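Protein argonaute (Methanocaldococcus jannaschii, PDB 5G5S) cuts single-stranded target DNA by using short single-stranded DNA guides, and may defend the cell against invading genetic elements. Local coordinates at residues A[545-548]-A[549-553]; A[573-577]-A[578-582]. One frame throughout, in Å; residues are numbered along the deposited sequence.

Both interactions are helix starts in the PIWI domain, whose fold is that of RNase H: interaction 1 opens helix 547-556 and interaction 2 opens helix 577-590, with their centres about 11 Å apart. They meet through E579. Its OE1 lies 3.1 Å from the backbone N of L547, a probable hydrogen bond, while its OE2 serves interaction 2, and P548 packs on D582 with CG 3.5 Å from CB. Each follows closely on a residue of the catalytic centre assigned by similarity. The side chain of H546 is about 5 Å from that of E543, and the side chain of F574 about 7 Å from that of D572.

Interaction 1: residues A[545-548]-A[549-553]; sequences LHLP and YVIEY
The imidazole of H546 and the side chain of Y549 meet at the start of helix 547-556, nearly at right angles. CB of Y549 sits over one face of the imidazole, 3.8 Å from the ring centroid, a CH-pi contact displaced toward the CE1 rim. H546 can reach it because its CG stands between the backbone N and the carbonyl carbon (chi1 56°), which turns the ring along the first turn; ND1 is hydrogen-bonded to the carbonyl of R544.

The apolar contacts fall into two groups. In the first, CD1 of L545 comes in at the edge of the Y549 ring, near its plane, 3.3 Å from CD2, and the same methyl rests against CG2 of V550 at 3.6 Å. L545 and Y549 both lean on I536 of strand 530-537, and the hydroxyl of Y549 is hydrogen-bonded to the carbonyl of E537. In the second, L547 reaches one turn on, its CG 4.0 Å from CD1 of I551; both of these side chains also pack on F569 of strand 566-571.

Three backbone bonds wind the turn. The N of V550 gives its hydrogen to O of H546 at 3.1 Å. I551 N then bonds to O of L547 and E552 N to O of P548. P548, having no N-H to give, fits in the first turn, where helix amides lack a carbonyl one turn back.

H546 occupies the N-cap position, and the turn packs its side chains on strands 530-537 and 566-571 of the central sheet and on helix 577-590. This is a helix start in the RNase H-like PIWI fold, just after E543, an active-site residue by similarity.

Interaction 2: residues A[573-577]-A[578-582]; sequences GFIQN and SERND
The guanidinium of R580 takes the amide oxygen of N577 at its edge: OD1 lies in the guanidinium plane, 2.8 Å from NH2, and the N-H points straight at it (177°). The two planes are 69° apart, and the donor comes in above the amide's carbonyl plane, not on a lone pair. A bend at chi3 (-57°) brings the arginine head back toward the N577 amide, and NH1 goes on to a salt bridge with E649. At the carboxylate of E579, OE2 receives the backbone N-H of Q576 at 2.7 Å, nearly straight but from above the carboxylate plane. The amide of Q576 folds back on its own backbone, where OE1 accepts the N-H of N577 at 3.1 Å, again from above the carbonyl plane.

I575 packs along the aliphatic parts: CG2 lies 3.8 Å from CB of E579 and 3.9 Å from CG of R580. Its CD1 also lies near OE1 of E579, at 3.4 Å. Backbone bonds from E579 N to Q576 O and R580 N to N577 O are both weak.

Just after D572, an active-site residue by similarity, this loop leads from strand 566-571 into helix 577-590 and on to parallel strand 593-600, a beta-alpha-beta crossover of the RNase H-like PIWI fold.

Chemically, buried E579 shares its carboxylate: OE2 holds Q576, while OE1 takes the N-H of L547 and forms a weak, long ion pair with R571. Those donors, and a location at a helix start, would be expected to favour the charged form, with E579 tying two helix starts together.

Interaction 1: residues A[545-548]-A[549-553]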
loop_
_atom_site.group_PDB
_atom_site.type_symbol
_atom_site.label_atom_id
_atom_site.label_comp_id
_atom_site.label_asym_id
_atom_site.label_seq_id
_atom_site.Cartn_x
_atom_site.Cartn_y
_atom_site.Cartn_z
ATOM N N LEU A 545 10.210 14.620 5.265
ATOM C CA LEU A 545 9.359 15.080 4.182
ATOM C C LEU A 545 7.889 15.163 4.704
ATOM O O LEU A 545 7.110 14.211 4.610
ATOM C CB LEU A 545 9.563 14.099 3.004
ATOM C CG LEU A 545 8.787 14.222 1.694
ATOM C CD1 LEU A 545 8.332 15.614 1.417
ATOM C CD2 LEU A 545 9.609 13.714 0.546
ATOM N N HIS A 546 7.543 16.323 5.280
ATOM C CA HIS A 546 6.240 16.621 5.884
ATOM C C HIS A 546 5.242 17.263 4.903
ATOM O O HIS A 546 5.649 17.787 3.866
ATOM C CB HIS A 546 6.435 17.488 7.152
ATOM C CG HIS A 546 7.194 18.769 6.923
ATOM N ND1 HIS A 546 8.517 18.765 6.485
ATOM C CD2 HIS A 546 6.804 20.054 7.101
ATOM C CE1 HIS A 546 8.872 20.037 6.406
ATOM N NE2 HIS A 546 7.869 20.847 6.753
ATOM N N LEU A 547 3.928 17.204 5.227
ATOM C CA LEU A 547 2.862 17.788 4.405
ATOM C C LEU A 547 3.067 19.289 4.082
ATOM O O LEU A 547 2.997 19.622 2.904
ATOM C CB LEU A 547 1.460 17.491 4.957
ATOM C CG LEU A 547 0.275 17.839 4.042
ATOM C CD1 LEU A 547 0.356 17.104 2.691
ATOM C CD2 LEU A 547 -1.043 17.544 4.727
ATOM N N PRO A 548 3.398 20.201 5.040
ATOM C CA PRO A 548 3.666 21.599 4.649
ATOM C C PRO A 548 4.714 21.745 3.533
ATOM O O PRO A 548 4.501 22.543 2.619
ATOM C CB PRO A 548 4.127 22.243 5.960
ATOM C CG PRO A 548 3.466 21.422 7.016
ATOM C CD PRO A 548 3.536 20.029 6.505
ATOM N N TYR A 549 5.803 20.941 3.572
ATOM C CA TYR A 549 6.850 20.939 2.544
ATOM C C TYR A 549 6.355 20.424 1.186
ATOM O O TYR A 549 6.754 20.980 0.164
ATOM C CB TYR A 549 8.101 20.168 3.004
ATOM C CG TYR A 549 9.120 19.958 1.905
ATOM C CD1 TYR A 549 10.031 20.956 1.570
ATOM C CD2 TYR A 549 9.130 18.788 1.155
ATOM C CE1 TYR A 549 10.926 20.792 0.511
ATOM C CE2 TYR A 549 10.038 18.600 0.117
ATOM C CZ TYR A 549 10.936 19.600 -0.203
ATOM O OH TYR A 549 11.838 19.382 -1.218
ATOM N N VAL A 550 5.502 19.368 1.171
ATOM C CA VAL A 550 4.921 18.793 -0.044
ATOM C C VAL A 550 4.158 19.894 -0.804
ATOM O O VAL A 550 4.379 20.074 -2.005
ATOM C CB VAL A 550 4.024 17.550 0.254
ATOM C CG1 VAL A 550 3.260 17.085 -0.989
ATOM C CG2 VAL A 550 4.845 16.406 0.832
ATOM N N ILE A 551 3.301 20.646 -0.085
ATOM C CA ILE A 551 2.487 21.734 -0.631
ATOM C C ILE A 551 3.357 22.826 -1.227
ATOM O O ILE A 551 3.102 23.249 -2.355
ATOM C CB ILE A 551 1.454 22.254 0.406
ATOM C CG1 ILE A 551 0.504 21.106 0.861
ATOM C CG2 ILE A 551 0.659 23.425 -0.169
ATOM C CD1 ILE A 551 -0.259 21.347 2.148
ATOM N N GLU A 552 4.415 23.242 -0.493
ATOM C CA GLU A 552 5.380 24.250 -0.929
ATOM C C GLU A 552 6.056 23.779 -2.215
ATOM O O GLU A 552 6.164 24.555 -3.155
ATOM C CB GLU A 552 6.448 24.492 0.152
ATOM C CG GLU A 552 5.965 25.277 1.360
ATOM C CD GLU A 552 7.049 25.501 2.398
ATOM O OE1 GLU A 552 7.885 26.410 2.190
ATOM O OE2 GLU A 552 7.081 24.757 3.406
ATOM N N TYR A 553 6.471 22.497 -2.259
ATOM C CA TYR A 553 7.121 21.854 -3.397
ATOM C C TYR A 553 6.203 21.819 -4.630
ATOM O O TYR A 553 6.671 22.101 -5.741
ATOM C CB TYR A 553 7.589 20.424 -3.028
ATOM C CG TYR A 553 8.468 19.797 -4.092
ATOM C CD1 TYR A 553 9.838 20.040 -4.124
ATOM C CD2 TYR A 553 7.920 19.001 -5.098
ATOM C CE1 TYR A 553 10.643 19.515 -5.135
ATOM C CE2 TYR A 553 8.714 18.474 -6.113
ATOM C CZ TYR A 553 10.075 18.731 -6.125
ATOM O OH TYR A 553 10.858 18.210 -7.116
#

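Interaction 2: residues A[573-577]-A[578-582]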
loop_
_atom_site.group_PDB
_atom_site.type_symbol
_atom_site.label_atom_id
_atom_site.label_comp_id
_atom_site.label_asym_id
_atom_site.label_seq_id
_atom_site.Cartn_x
_atom_site.Cartn_y
_atom_site.Cartn_z
ATOM N N GLY A 573 -0.471 7.614 7.031
ATOM C CA GLY A 573 0.330 8.228 8.075
ATOM C C GLY A 573 -0.389 9.334 8.814
ATOM O O GLY A 573 -1.380 9.884 8.322
ATOM N N PHE A 574 0.111 9.665 10.005
ATOM C CA PHE A 574 -0.484 10.715 10.818
ATOM C C PHE A 574 0.302 11.995 10.775
ATOM O O PHE A 574 1.498 11.983 10.477
ATOM C CB PHE A 574 -0.767 10.243 12.249
ATOM C CG PHE A 574 -1.665 9.031 12.285
ATOM C CD1 PHE A 574 -3.021 9.139 11.989
ATOM C CD2 PHE A 574 -1.150 7.770 12.564
ATOM C CE1 PHE A 574 -3.848 8.009 11.993
ATOM C CE2 PHE A 574 -1.981 6.646 12.582
ATOM C CZ PHE A 574 -3.322 6.772 12.290
ATOM N N ILE A 575 -0.392 13.112 10.999
ATOM C CA ILE A 575 0.192 14.455 11.010
ATOM C C ILE A 575 0.867 14.640 12.359
ATOM O O ILE A 575 0.286 14.272 13.382
ATOM C CB ILE A 575 -0.933 15.507 10.716
ATOM C CG1 ILE A 575 -1.464 15.418 9.252
ATOM C CG2 ILE A 575 -0.589 16.944 11.112
ATOM C CD1 ILE A 575 -0.468 15.760 8.097
ATOM N N GLN A 576 2.113 15.154 12.357
ATOM C CA GLN A 576 2.860 15.467 13.583
ATOM C C GLN A 576 2.313 16.803 14.098
ATOM O O GLN A 576 1.768 17.580 13.312
ATOM C CB GLN A 576 4.366 15.592 13.291
ATOM C CG GLN A 576 5.276 14.917 14.326
ATOM C CD GLN A 576 5.373 15.644 15.656
ATOM O OE1 GLN A 576 4.710 15.287 16.639
ATOM N NE2 GLN A 576 6.219 16.668 15.726
ATOM N N ASN A 577 2.456 17.070 15.403
ATOM C CA ASN A 577 1.997 18.307 16.045
ATOM C C ASN A 577 2.601 19.587 15.440
ATOM O O ASN A 577 1.902 20.596 15.329
ATOM C CB ASN A 577 2.252 18.252 17.541
ATOM C CG ASN A 577 1.078 18.731 18.343
ATOM O OD1 ASN A 577 0.951 19.923 18.652
ATOM N ND2 ASN A 577 0.178 17.813 18.677
ATOM N N SER A 578 3.885 19.531 15.034
ATOM C CA SER A 578 4.615 20.646 14.418
ATOM C C SER A 578 3.998 21.062 13.074
ATOM O O SER A 578 3.996 22.251 12.744
ATOM C CB SER A 578 6.085 20.282 14.234
ATOM O OG SER A 578 6.225 19.180 13.351
ATOM N N GLU A 579 3.469 20.081 12.314
ATOM C CA GLU A 579 2.829 20.271 11.012
ATOM C C GLU A 579 1.524 21.070 11.111
ATOM O O GLU A 579 1.227 21.836 10.193
ATOM C CB GLU A 579 2.515 18.915 10.355
ATOM C CG GLU A 579 3.697 18.121 9.835
ATOM C CD GLU A 579 3.300 16.759 9.295
ATOM O OE1 GLU A 579 2.845 16.680 8.131
ATOM O OE2 GLU A 579 3.420 15.768 10.050
ATOM N N ARG A 580 0.728 20.855 12.192
ATOM C CA ARG A 580 -0.588 21.467 12.418
ATOM C C ARG A 580 -0.616 22.982 12.272
ATOM O O ARG A 580 -1.471 23.505 11.563
ATOM C CB ARG A 580 -1.206 21.023 13.759
ATOM C CG ARG A 580 -1.577 19.535 13.810
ATOM C CD ARG A 580 -2.440 19.161 15.009
ATOM N NE ARG A 580 -1.829 19.503 16.297
ATOM C CZ ARG A 580 -2.492 19.995 17.343
ATOM N NH1 ARG A 580 -3.799 20.216 17.267
ATOM N NH2 ARG A 580 -1.852 20.275 18.470
ATOM N N ASN A 581 0.331 23.676 12.902
ATOM C CA ASN A 581 0.444 25.130 12.831
ATOM C C ASN A 581 0.912 25.592 11.456
ATOM O O ASN A 581 0.465 26.640 10.989
ATOM C CB ASN A 581 1.370 25.661 13.910
ATOM C CG ASN A 581 1.477 27.168 13.892
ATOM O OD1 ASN A 581 0.536 27.881 14.262
ATOM N ND2 ASN A 581 2.580 27.676 13.349
ATOM N N ASP A 582 1.826 24.836 10.824
ATOM C CA ASP A 582 2.333 25.150 9.489
ATOM C C ASP A 582 1.207 25.007 8.460
ATOM O O ASP A 582 1.130 25.810 7.526
ATOM C CB ASP A 582 3.518 24.236 9.123
ATOM C CG ASP A 582 4.831 24.514 9.837
ATOM O OD1 ASP A 582 4.802 25.138 10.920
ATOM O OD2 ASP A 582 5.884 24.062 9.337
#